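Local coordinates for protein TtuA PH0300 (Pyrococcus horikoshii, PDB 5MKQ) that catalyses the ATP-dependent 2-thiolation of 5-methyluridine 54 in the T loop of tRNA, using a [4Fe-4S] cluster that may carry the sulfur, at residues C9-Y14 against C25-K30; E31-K36 against E204-A209. All coordinates share one frame; numbering follows the deposited sequence.

Contact 1 of 2, residues C9-Y14 against C25-K30. With ZN (zinc ion), chain C.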
ATOM      1  N   CYS A   9      -7.187  19.656  33.284  1.00117.63           N
ATOM      2  CA  CYS A   9      -7.588  20.931  33.891  1.00118.46           C
ATOM      3  C   CYS A   9      -9.034  21.345  33.542  1.00122.64           C
ATOM      4  O   CYS A   9      -9.689  20.701  32.720  1.00120.85           O
ATOM      5  CB  CYS A   9      -6.583  22.045  33.586  1.00118.27           C
ATOM      6  SG  CYS A   9      -6.340  22.383  31.821  1.00120.20           S
ATOM      7  N   SER A  10      -9.525  22.419  34.196  1.00121.01           N
ATOM      8  CA  SER A  10     -10.864  22.992  34.028  1.00121.43           C
ATOM      9  C   SER A  10     -11.015  23.812  32.732  1.00124.37           C
ATOM     10  O   SER A  10     -12.101  24.334  32.468  1.00124.60           O
ATOM     11  CB  SER A  10     -11.206  23.867  35.229  1.00126.89           C
ATOM     12  OG  SER A  10     -10.342  24.991  35.286  1.00135.89           O
ATOM     13  N   ARG A  11      -9.924  23.953  31.950  1.00119.37           N
ATOM     14  CA  ARG A  11      -9.908  24.685  30.680  1.00117.84           C
ATOM     15  C   ARG A  11     -10.634  23.883  29.598  1.00120.54           C
ATOM     16  O   ARG A  11     -10.624  22.644  29.638  1.00120.03           O
ATOM     17  CB  ARG A  11      -8.467  24.998  30.240  1.00116.84           C
ATOM     18  CG  ARG A  11      -7.773  26.050  31.095  1.00126.15           C
ATOM     19  CD  ARG A  11      -6.275  26.047  30.876  1.00133.81           C
ATOM     20  NE  ARG A  11      -5.572  26.687  31.987  1.00144.94           N
ATOM     21  CZ  ARG A  11      -4.251  26.701  32.135  1.00161.09           C
ATOM     22  NH1 ARG A  11      -3.469  26.107  31.242  1.00149.06           N
ATOM     23  NH2 ARG A  11      -3.701  27.305  33.178  1.00150.16           N
ATOM     24  N   GLU A  12     -11.265  24.593  28.640  1.00116.10           N
ATOM     25  CA  GLU A  12     -12.009  23.976  27.545  1.00114.64           C
ATOM     26  C   GLU A  12     -11.096  23.255  26.552  1.00114.84           C
ATOM     27  O   GLU A  12      -9.966  23.699  26.314  1.00113.82           O
ATOM     28  CB  GLU A  12     -12.904  25.006  26.839  1.00116.39           C
ATOM     29  CG  GLU A  12     -14.132  24.381  26.208  1.00128.94           C
ATOM     30  CD  GLU A  12     -14.933  25.222  25.232  1.00153.84           C
ATOM     31  OE1 GLU A  12     -14.405  26.245  24.735  1.00152.62           O
ATOM     32  OE2 GLU A  12     -16.079  24.822  24.923  1.00147.01           O
ATOM     33  N   ALA A  13     -11.572  22.118  26.010  1.00109.33           N
ATOM     34  CA  ALA A  13     -10.845  21.292  25.046  1.00107.17           C
ATOM     35  C   ALA A  13     -10.515  22.068  23.774  1.00108.98           C
ATOM     36  O   ALA A  13     -11.329  22.864  23.294  1.00108.56           O
ATOM     37  CB  ALA A  13     -11.651  20.045  24.710  1.00107.40           C
ATOM     38  N   TYR A  14      -9.303  21.849  23.257  1.00103.74           N
ATOM     39  CA  TYR A  14      -8.779  22.480  22.050  1.00102.26           C
ATOM     40  C   TYR A  14      -8.724  21.459  20.916  1.00105.78           C
ATOM     41  O   TYR A  14      -9.105  21.775  19.791  1.00104.93           O
ATOM     42  CB  TYR A  14      -7.386  23.077  22.349  1.00102.75           C
ATOM     43  CG  TYR A  14      -6.614  23.600  21.157  1.00102.38           C
ATOM     44  CD1 TYR A  14      -7.036  24.735  20.471  1.00104.16           C
ATOM     45  CD2 TYR A  14      -5.406  23.021  20.777  1.00101.97           C
ATOM     46  CE1 TYR A  14      -6.304  25.249  19.404  1.00103.83           C
ATOM     47  CE2 TYR A  14      -4.664  23.526  19.711  1.00101.89           C
ATOM     48  CZ  TYR A  14      -5.119  24.641  19.025  1.00108.30           C
ATOM     49  OH  TYR A  14      -4.407  25.144  17.969  1.00106.89           O
ATOM     50  N   CYS A  25      -6.448  20.862  26.208  1.00106.76           N
ATOM     51  CA  CYS A  25      -6.524  22.302  25.975  1.00105.81           C
ATOM     52  C   CYS A  25      -5.228  22.738  25.267  1.00106.39           C
ATOM     53  O   CYS A  25      -4.331  21.911  25.097  1.00105.31           O
ATOM     54  CB  CYS A  25      -6.734  23.053  27.289  1.00107.65           C
ATOM     55  SG  CYS A  25      -5.288  23.064  28.387  1.00112.35           S
ATOM     56  N   GLU A  26      -5.128  24.024  24.863  1.00101.31           N
ATOM     57  CA  GLU A  26      -3.955  24.586  24.180  1.00 99.73           C
ATOM     58  C   GLU A  26      -2.641  24.299  24.905  1.00103.06           C
ATOM     59  O   GLU A  26      -1.707  23.783  24.290  1.00102.04           O
ATOM     60  CB  GLU A  26      -4.098  26.106  23.996  1.00101.21           C
ATOM     61  CG  GLU A  26      -4.907  26.524  22.787  1.00109.04           C
ATOM     62  CD  GLU A  26      -4.898  28.018  22.536  1.00121.82           C
ATOM     63  OE1 GLU A  26      -4.298  28.435  21.521  1.00108.13           O
ATOM     64  OE2 GLU A  26      -5.456  28.770  23.366  1.00116.11           O
ATOM     65  N   GLU A  27      -2.588  24.618  26.215  1.00 99.92           N
ATOM     66  CA  GLU A  27      -1.409  24.473  27.075  1.00 99.62           C
ATOM     67  C   GLU A  27      -0.998  23.025  27.333  1.00101.68           C
ATOM     68  O   GLU A  27       0.200  22.746  27.431  1.00101.24           O
ATOM     69  CB  GLU A  27      -1.592  25.239  28.397  1.00102.22           C
ATOM     70  CG  GLU A  27      -1.832  26.735  28.228  1.00112.51           C
ATOM     71  CD  GLU A  27      -0.908  27.480  27.280  1.00135.73           C
ATOM     72  OE1 GLU A  27       0.330  27.377  27.442  1.00135.24           O
ATOM     73  OE2 GLU A  27      -1.427  28.174  26.374  1.00129.40           O
ATOM     74  N   HIS A  28      -1.977  22.112  27.433  1.00 96.74           N
ATOM     75  CA  HIS A  28      -1.712  20.696  27.660  1.00 96.10           C
ATOM     76  C   HIS A  28      -1.356  19.958  26.388  1.00 96.55           C
ATOM     77  O   HIS A  28      -0.603  18.982  26.446  1.00 95.94           O
ATOM     78  CB  HIS A  28      -2.867  20.024  28.398  1.00 97.93           C
ATOM     79  CG  HIS A  28      -2.695  20.079  29.876  1.00103.04           C
ATOM     80  ND1 HIS A  28      -3.023  21.213  30.596  1.00105.85           N
ATOM     81  CD2 HIS A  28      -2.166  19.162  30.719  1.00105.72           C
ATOM     82  CE1 HIS A  28      -2.712  20.943  31.851  1.00106.51           C
ATOM     83  NE2 HIS A  28      -2.195  19.720  31.975  1.00106.86           N
ATOM     84  N   PHE A  29      -1.881  20.425  25.240  1.00 90.70           N
ATOM     85  CA  PHE A  29      -1.575  19.828  23.944  1.00 88.71           C
ATOM     86  C   PHE A  29      -0.117  20.107  23.568  1.00 90.89           C
ATOM     87  O   PHE A  29       0.571  19.189  23.110  1.00 90.13           O
ATOM     88  CB  PHE A  29      -2.537  20.313  22.848  1.00 89.74           C
ATOM     89  CG  PHE A  29      -2.099  19.923  21.456  1.00 90.23           C
ATOM     90  CD1 PHE A  29      -2.062  18.587  21.069  1.00 93.00           C
ATOM     91  CD2 PHE A  29      -1.684  20.886  20.546  1.00 91.49           C
ATOM     92  CE1 PHE A  29      -1.637  18.227  19.792  1.00 92.90           C
ATOM     93  CE2 PHE A  29      -1.248  20.522  19.275  1.00 93.34           C
ATOM     94  CZ  PHE A  29      -1.234  19.197  18.904  1.00 91.19           C
ATOM     95  N   LYS A  30       0.346  21.367  23.771  1.00 86.10           N
ATOM     96  CA  LYS A  30       1.722  21.800  23.508  1.00 84.96           C
ATOM     97  C   LYS A  30       2.694  20.879  24.245  1.00 88.20           C
ATOM     98  O   LYS A  30       3.548  20.267  23.606  1.00 86.84           O
ATOM     99  CB  LYS A  30       1.929  23.257  23.951  1.00 87.76           C
ATOM    100  CG  LYS A  30       1.399  24.301  22.976  1.00 96.82           C
ATOM    101  CD  LYS A  30       1.811  25.711  23.389  1.00101.89           C
ATOM    102  CE  LYS A  30       0.743  26.438  24.168  1.00108.28           C
ATOM    103  NZ  LYS A  30       1.159  27.826  24.488  1.00117.88           N
TER
HETATM  104 ZN    ZN C 401      -5.709  21.245  30.076  1.00116.16          ZN

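Contact 2 of 2, residues E31-K36 against E204-A209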
ATOM      1  N   GLU A  31       2.485  20.716  25.574  1.00 85.62           N
ATOM      2  CA  GLU A  31       3.255  19.862  26.487  1.00 85.93           C
ATOM      3  C   GLU A  31       3.288  18.399  26.003  1.00 87.02           C
ATOM      4  O   GLU A  31       4.348  17.770  26.038  1.00 86.13           O
ATOM      5  CB  GLU A  31       2.665  19.956  27.910  1.00 88.69           C
ATOM      6  CG  GLU A  31       3.521  19.322  28.994  1.00103.25           C
ATOM      7  CD  GLU A  31       2.751  18.782  30.187  1.00128.73           C
ATOM      8  OE1 GLU A  31       1.958  17.829  30.003  1.00129.56           O
ATOM      9  OE2 GLU A  31       2.976  19.280  31.313  1.00121.43           O
ATOM     10  N   TYR A  32       2.132  17.879  25.547  1.00 82.48           N
ATOM     11  CA  TYR A  32       1.982  16.517  25.025  1.00 82.03           C
ATOM     12  C   TYR A  32       2.783  16.337  23.720  1.00 83.39           C
ATOM     13  O   TYR A  32       3.553  15.379  23.594  1.00 83.21           O
ATOM     14  CB  TYR A  32       0.481  16.182  24.830  1.00 83.45           C
ATOM     15  CG  TYR A  32       0.186  15.150  23.759  1.00 85.16           C
ATOM     16  CD1 TYR A  32       0.376  13.791  23.999  1.00 87.70           C
ATOM     17  CD2 TYR A  32      -0.307  15.529  22.513  1.00 85.06           C
ATOM     18  CE1 TYR A  32       0.119  12.837  23.013  1.00 88.05           C
ATOM     19  CE2 TYR A  32      -0.569  14.584  21.521  1.00 85.30           C
ATOM     20  CZ  TYR A  32      -0.367  13.238  21.780  1.00 93.58           C
ATOM     21  OH  TYR A  32      -0.639  12.301  20.810  1.00 94.50           O
ATOM     22  N   PHE A  33       2.576  17.266  22.760  1.00 77.20           N
ATOM     23  CA  PHE A  33       3.229  17.302  21.455  1.00 75.22           C
ATOM     24  C   PHE A  33       4.744  17.371  21.623  1.00 77.62           C
ATOM     25  O   PHE A  33       5.456  16.619  20.962  1.00 76.52           O
ATOM     26  CB  PHE A  33       2.709  18.496  20.634  1.00 76.34           C
ATOM     27  CG  PHE A  33       3.195  18.552  19.207  1.00 77.22           C
ATOM     28  CD1 PHE A  33       2.524  17.870  18.197  1.00 80.23           C
ATOM     29  CD2 PHE A  33       4.314  19.297  18.867  1.00 79.15           C
ATOM     30  CE1 PHE A  33       2.973  17.927  16.873  1.00 80.67           C
ATOM     31  CE2 PHE A  33       4.758  19.361  17.545  1.00 81.52           C
ATOM     32  CZ  PHE A  33       4.092  18.670  16.557  1.00 79.49           C
ATOM     33  N   GLU A  34       5.229  18.251  22.524  1.00 74.30           N
ATOM     34  CA  GLU A  34       6.655  18.421  22.824  1.00 74.71           C
ATOM     35  C   GLU A  34       7.263  17.132  23.397  1.00 79.93           C
ATOM     36  O   GLU A  34       8.346  16.718  22.974  1.00 79.41           O
ATOM     37  CB  GLU A  34       6.865  19.596  23.788  1.00 76.64           C
ATOM     38  CG  GLU A  34       6.691  20.964  23.144  1.00 85.57           C
ATOM     39  CD  GLU A  34       6.007  22.021  23.994  1.00103.54           C
ATOM     40  OE1 GLU A  34       5.459  22.980  23.405  1.00 84.57           O
ATOM     41  OE2 GLU A  34       5.974  21.876  25.239  1.00101.88           O
ATOM     42  N   ARG A  35       6.535  16.480  24.327  1.00 77.53           N
ATOM     43  CA  ARG A  35       6.945  15.230  24.957  1.00 78.33           C
ATOM     44  C   ARG A  35       6.975  14.084  23.945  1.00 81.26           C
ATOM     45  O   ARG A  35       7.846  13.215  24.033  1.00 81.80           O
ATOM     46  CB  ARG A  35       6.007  14.900  26.121  1.00 80.54           C
ATOM     47  CG  ARG A  35       6.672  14.116  27.242  1.00 94.76           C
ATOM     48  CD  ARG A  35       5.836  14.168  28.506  1.00108.08           C
ATOM     49  NE  ARG A  35       5.959  15.461  29.184  1.00119.87           N
ATOM     50  CZ  ARG A  35       5.263  15.819  30.258  1.00136.85           C
ATOM     51  NH1 ARG A  35       4.366  14.992  30.784  1.00126.34           N
ATOM     52  NH2 ARG A  35       5.454  17.008  30.812  1.00124.95           N
ATOM     53  N   LYS A  36       6.031  14.090  22.981  1.00 76.12           N
ATOM     54  CA  LYS A  36       5.939  13.084  21.918  1.00 74.97           C
ATOM     55  C   LYS A  36       7.160  13.167  20.981  1.00 78.60           C
ATOM     56  O   LYS A  36       7.654  12.126  20.540  1.00 77.47           O
ATOM     57  CB  LYS A  36       4.613  13.235  21.139  1.00 75.92           C
ATOM     58  CG  LYS A  36       4.291  12.056  20.221  1.00 84.27           C
ATOM     59  CD  LYS A  36       2.821  11.998  19.838  1.00 87.52           C
ATOM     60  CE  LYS A  36       2.586  11.049  18.689  1.00 92.79           C
ATOM     61  NZ  LYS A  36       1.141  10.921  18.376  1.00102.23           N
ATOM     62  N   GLU A 204      -0.157  15.389  10.737  1.00 66.11           N
ATOM     63  CA  GLU A 204      -0.324  16.760  10.234  1.00 66.12           C
ATOM     64  C   GLU A 204      -1.329  17.549  11.054  1.00 70.55           C
ATOM     65  O   GLU A 204      -1.099  18.733  11.281  1.00 71.09           O
ATOM     66  CB  GLU A 204      -0.728  16.797   8.754  1.00 67.31           C
ATOM     67  CG  GLU A 204       0.420  16.619   7.781  1.00 79.41           C
ATOM     68  CD  GLU A 204       0.014  16.725   6.325  1.00106.28           C
ATOM     69  OE1 GLU A 204       0.298  17.782   5.722  1.00103.37           O
ATOM     70  OE2 GLU A 204      -0.593  15.770   5.787  1.00104.97           O
ATOM     71  N   ARG A 205      -2.424  16.905  11.520  1.00 66.96           N
ATOM     72  CA  ARG A 205      -3.436  17.582  12.337  1.00 67.01           C
ATOM     73  C   ARG A 205      -2.851  18.075  13.664  1.00 69.80           C
ATOM     74  O   ARG A 205      -3.222  19.156  14.115  1.00 69.34           O
ATOM     75  CB  ARG A 205      -4.713  16.738  12.523  1.00 68.08           C
ATOM     76  CG  ARG A 205      -4.544  15.418  13.290  1.00 80.94           C
ATOM     77  CD  ARG A 205      -5.872  14.703  13.506  1.00 88.02           C
ATOM     78  NE  ARG A 205      -6.841  15.526  14.234  1.00 88.64           N
ATOM     79  CZ  ARG A 205      -7.038  15.475  15.547  1.00101.48           C
ATOM     80  NH1 ARG A 205      -7.942  16.257  16.117  1.00 86.76           N
ATOM     81  NH2 ARG A 205      -6.347  14.624  16.298  1.00 92.50           N
ATOM     82  N   GLU A 206      -1.892  17.313  14.241  1.00 65.58           N
ATOM     83  CA  GLU A 206      -1.181  17.669  15.474  1.00 65.70           C
ATOM     84  C   GLU A 206      -0.198  18.801  15.186  1.00 68.12           C
ATOM     85  O   GLU A 206       0.046  19.625  16.060  1.00 68.20           O
ATOM     86  CB  GLU A 206      -0.431  16.462  16.056  1.00 67.50           C
ATOM     87  CG  GLU A 206      -1.335  15.355  16.575  1.00 78.95           C
ATOM     88  CD  GLU A 206      -0.610  14.135  17.110  1.00 99.88           C
ATOM     89  OE1 GLU A 206      -0.733  13.051  16.494  1.00 90.82           O
ATOM     90  OE2 GLU A 206       0.074  14.256  18.151  1.00 99.03           O
ATOM     91  N   VAL A 207       0.353  18.847  13.956  1.00 63.27           N
ATOM     92  CA  VAL A 207       1.280  19.896  13.519  1.00 62.34           C
ATOM     93  C   VAL A 207       0.511  21.202  13.309  1.00 65.93           C
ATOM     94  O   VAL A 207       0.877  22.208  13.913  1.00 65.89           O
ATOM     95  CB  VAL A 207       2.154  19.458  12.316  1.00 65.03           C
ATOM     96  CG1 VAL A 207       2.787  20.646  11.609  1.00 64.58           C
ATOM     97  CG2 VAL A 207       3.232  18.482  12.765  1.00 64.91           C
ATOM     98  N   VAL A 208      -0.595  21.160  12.525  1.00 62.33           N
ATOM     99  CA  VAL A 208      -1.496  22.292  12.254  1.00 62.48           C
ATOM    100  C   VAL A 208      -1.936  22.927  13.577  1.00 68.27           C
ATOM    101  O   VAL A 208      -1.808  24.140  13.746  1.00 68.55           O
ATOM    102  CB  VAL A 208      -2.729  21.878  11.393  1.00 65.85           C
ATOM    103  CG1 VAL A 208      -3.737  23.023  11.274  1.00 66.26           C
ATOM    104  CG2 VAL A 208      -2.314  21.392  10.012  1.00 64.97           C
ATOM    105  N   ALA A 209      -2.426  22.090  14.515  1.00 66.08           N
ATOM    106  CA  ALA A 209      -2.897  22.496  15.833  1.00 66.91           C
ATOM    107  C   ALA A 209      -1.783  23.098  16.666  1.00 73.36           C
ATOM    108  O   ALA A 209      -2.012  24.126  17.307  1.00 73.93           O
ATOM    109  CB  ALA A 209      -3.516  21.315  16.552  1.00 67.57           C
TER

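Contact 1 of 2, residues C9-Y14 against C25-K30
C9 and C25 hold the same zinc ion, their SG atoms 2.2 and 2.5 Å from the metal and 3.7 Å from each other, as neighbouring corners of a tetrahedron. H28, from the first turn of the helix, directs ND1 at the zinc over a longer 2.7 Å, its ring oblique to the sulfur of C9, and C6 SG completes the set of ligands. C25 has a second task: it is the N-cap of the helix. With SG between the backbone N and the carbonyl carbon (chi1 71°), the sulfur is turned back over the helix start and accepts from H28 N at 3.6 Å, so that one thiolate grips both the metal and the helix start. The extended R11 chain crosses E27 obliquely, its CB packed against CB of C25 and its NH1 3.5 Å from CG of E27; the carboxylate of E27 instead forms a salt bridge with K30. At the other end of 9-14, the Y14 ring takes CG of E26 over one face in a CH-pi contact, 3.7 Å from the ring centroid and 15° off the normal. The edge of the same ring meets F29, CE2 to CD2. A CxxC pair before a short hairpin, joined by a cysteine and a histidine at the following helix, is the three-cysteine, one-histidine zinc site of the N-terminal LIM-type domain of TtuA.

Contact 2 of 2, residues E31-K36 against E204-A209
The ring of F33 bridges two helices here, reaching E206 and V207 in a contact between helix 26-44, whose first turn carries zinc ligand H28, and helix 204-214 of the PP-loop nucleotide-binding fold (HUP clan). The two segments cross at -127° with their axes 11.1 Å apart, so large side chains fill the interval. CG of F33 stands anti to the backbone N (chi1 -173°), sending the ring across to the facing helix. There CE1 approaches CB of E206 at 3.8 Å, while CZ has CG2 of V207 at its edge, 3.9 Å away. Beyond that CB, the extended chain of E206, a buried residue, carries its carboxylate to the polar ends of Y32 and K36. NZ of K36 forms a salt bridge with E206 OE1 whose hydrogen bond is weak. The K36 chain is itself extended, and its NZ also makes a weak bond to Y32 OH, one turn earlier. In the next shell, Y210 stacks on the F33 ring, and V65 and V69 of helix 61-72 pack against it together with V202. An alanine in place of F33 is likely to open a gap between the helices, leaving V207 CG2 and the stacked ring of Y210 without their partner. Y32 is backed by M22 and L24 of the zinc-domain hairpin. The carboxylate of E206 is fixed from its own side as well, OE1 being hydrogen-bonded to OG1 of T203 just before the helix.

In the fold
Contacts 1 and 2 follow one another along helix 26-44, their centres 12 Å apart: its first turn closes the zinc site, and the next turns pack on the catalytic PP-loop domain. They also meet directly. Y14 OH of contact 1 probably hydrogen-bonds A209 O of contact 2 at 2.7 Å, and F29 CE2 lies 3.6 Å from A209 CB, so helix 204-214, one side of contact 2, also packs against residues of contact 1. The zinc is about 10 Å from the side chain of Y32. In the other direction, the side chain of V207 lies about 8 Å from that of G157, an ATP-binding residue. Together the two contacts thus join the N-terminal zinc module to the nucleotide-binding domain.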